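PDB 5C04: alkyl hydroperoxide reductase E from Mycobacterium tuberculosis, which probably reduces hydrogen peroxide and organic hydroperoxides, perhaps peroxynitrite as well, with mycoredoxin as the thiol reductant. Local coordinates for residues Val36-Ala41 and Ala67-Val72. The protein carries 1 engineered substitution. Sequence-based numbering, arbitrary orientation.
Sequences VFHPLA and ALAISV. Engineered in segment 36-41: H38 (natural residue Phe).
V36 and F37 pair in parallel with A69 and I70, joining strands 32-37 and 65-71 of a beta-alpha-beta crossover through helix 44-55 in the thioredoxin fold. This end is closely packed, carried by backbone bonds and apolar contacts: V36 N donates to L68 O at 2.8 Å, almost straight (178°), I70 N reaches V36 O from above the carbonyl plane, and H38 N closes the ladder on I70 O. On one face of the sheet F37 and I70 run alongside each other; I70 CD1 sits over the F37 ring, toward its rim, in a CH-pi contact, while CG2 touches F37 CE2 at 3.7 Å. Past the H38 N bond the backbone pairing gives way to two waters. One donates to P39 O and accepts from V72 N; the other, in one of two S71 conformers, bridges A41 N and S71 OG. At the margin L40 CD2 meets V72 CG2 loosely at 4.1 Å, where the second subunit packs on both residues. Engineered H38 touches C46, the probable active-site cysteine. S71 CB lies over one face of the H38 imidazole, and in the same conformer S71 OG, anti to its own backbone N, donates to H38 O at 2.8 Å.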
loop_
_atom_site.group_PDB
_atom_site.type_symbol
_atom_site.label_atom_id
_atom_site.label_comp_id
_atom_site.label_asym_id
_atom_site.label_seq_id
_atom_site.Cartn_x
_atom_site.Cartn_y
_atom_site.Cartn_z
ATOM N N VAL A 36 -16.213 -7.092 2.064
ATOM C CA VAL A 36 -15.205 -8.093 1.698
ATOM C C VAL A 36 -13.808 -7.535 2.045
ATOM O O VAL A 36 -13.166 -6.830 1.247
ATOM C CB VAL A 36 -15.295 -8.499 0.208
ATOM C CG1 VAL A 36 -14.279 -9.602 -0.100
ATOM C CG2 VAL A 36 -16.742 -8.942 -0.148
ATOM N N PHE A 37 -13.363 -7.850 3.246
ATOM C CA PHE A 37 -11.962 -7.534 3.641
ATOM C C PHE A 37 -11.039 -8.488 2.920
ATOM O O PHE A 37 -11.344 -9.675 2.786
ATOM C CB PHE A 37 -11.777 -7.667 5.152
ATOM C CG PHE A 37 -12.471 -6.594 5.948
ATOM C CD1 PHE A 37 -13.796 -6.741 6.358
ATOM C CD2 PHE A 37 -11.793 -5.446 6.327
ATOM C CE1 PHE A 37 -14.429 -5.760 7.118
ATOM C CE2 PHE A 37 -12.416 -4.465 7.094
ATOM C CZ PHE A 37 -13.730 -4.620 7.471
ATOM N N HIS A 38 -9.877 -8.000 2.478
ATOM C CA HIS A 38 -8.918 -8.898 1.846
ATOM C C HIS A 38 -7.500 -8.367 2.010
ATOM O O HIS A 38 -7.317 -7.160 2.203
ATOM C CB HIS A 38 -9.259 -9.163 0.386
ATOM C CG HIS A 38 -9.090 -7.979 -0.479
ATOM N ND1 HIS A 38 -7.933 -7.777 -1.205
ATOM C CD2 HIS A 38 -9.859 -6.881 -0.671
ATOM C CE1 HIS A 38 -8.025 -6.630 -1.842
ATOM N NE2 HIS A 38 -9.173 -6.069 -1.546
ATOM N N PRO A 39 -6.509 -9.271 1.961
ATOM C CA PRO A 39 -5.118 -8.882 2.144
ATOM C C PRO A 39 -4.523 -7.779 1.249
ATOM O O PRO A 39 -4.152 -6.717 1.762
ATOM C CB PRO A 39 -4.378 -10.210 1.951
ATOM C CG PRO A 39 -5.301 -11.218 2.501
ATOM C CD PRO A 39 -6.695 -10.715 2.167
ATOM N N LEU A 40 -4.391 -8.007 -0.056
ATOM C CA LEU A 40 -3.574 -7.122 -0.870
ATOM C C LEU A 40 -3.923 -7.152 -2.340
ATOM O O LEU A 40 -3.987 -8.224 -2.964
ATOM C CB LEU A 40 -2.093 -7.494 -0.768
ATOM C CG LEU A 40 -1.307 -7.153 0.517
ATOM C CD1 LEU A 40 0.111 -7.725 0.422
ATOM C CD2 LEU A 40 -1.305 -5.654 0.768
ATOM N N ALA A 41 -4.071 -5.949 -2.922
ATOM C CA ALA A 41 -4.109 -5.819 -4.365
ATOM C C ALA A 41 -2.939 -6.525 -5.033
ATOM O O ALA A 41 -1.835 -6.549 -4.493
ATOM C CB ALA A 41 -4.099 -4.358 -4.765
ATOM N N ALA A 67 -21.857 -3.985 -2.385
ATOM C CA ALA A 67 -20.642 -4.703 -2.023
ATOM C C ALA A 67 -19.458 -3.742 -1.976
ATOM O O ALA A 67 -19.273 -2.949 -2.891
ATOM C CB ALA A 67 -20.360 -5.816 -2.999
ATOM N N LEU A 68 -18.684 -3.860 -0.905
ATOM C CA LEU A 68 -17.491 -3.022 -0.703
ATOM C C LEU A 68 -16.310 -3.905 -0.390
ATOM O O LEU A 68 -16.346 -4.677 0.561
ATOM C CB LEU A 68 -17.705 -2.066 0.474
ATOM C CG LEU A 68 -18.993 -1.230 0.440
ATOM C CD1 LEU A 68 -19.252 -0.521 1.757
ATOM C CD2 LEU A 68 -18.923 -0.229 -0.686
ATOM N N ALA A 69 -15.242 -3.757 -1.163
ATOM C CA ALA A 69 -14.008 -4.479 -0.889
ATOM C C ALA A 69 -13.154 -3.551 -0.023
ATOM O O ALA A 69 -13.182 -2.341 -0.256
ATOM C CB ALA A 69 -13.319 -4.862 -2.177
ATOM N N ILE A 70 -12.525 -4.071 1.015
ATOM C CA ILE A 70 -11.677 -3.239 1.902
ATOM C C ILE A 70 -10.313 -3.875 2.099
ATOM O O ILE A 70 -10.212 -5.047 2.454
ATOM C CB ILE A 70 -12.342 -3.091 3.290
ATOM C CG1 ILE A 70 -13.773 -2.533 3.133
ATOM C CG2 ILE A 70 -11.493 -2.247 4.245
ATOM C CD1 ILE A 70 -14.609 -2.476 4.411
ATOM N N SER A 71 -9.258 -3.080 1.908
ATOM C CA SER A 71 -7.897 -3.570 2.047
ATOM C C SER A 71 -7.024 -2.412 2.497
ATOM O O SER A 71 -7.445 -1.263 2.388
ATOM C CB SER A 71 -7.427 -4.115 0.709
ATOM O OG SER A 71 -6.266 -4.909 0.873
ATOM N N VAL A 72 -5.799 -2.725 2.945
ATOM C CA VAL A 72 -4.894 -1.680 3.438
ATOM C C VAL A 72 -4.229 -0.826 2.355
ATOM O O VAL A 72 -3.514 0.123 2.709
ATOM C CB VAL A 72 -3.832 -2.259 4.409
ATOM C CG1 VAL A 72 -4.479 -2.859 5.653
ATOM C CG2 VAL A 72 -2.891 -3.219 3.707
HETATM O O HOH W 1 -5.548 -5.670 3.766
HETATM O O HOH W 2 -4.663 -3.582 -1.231
#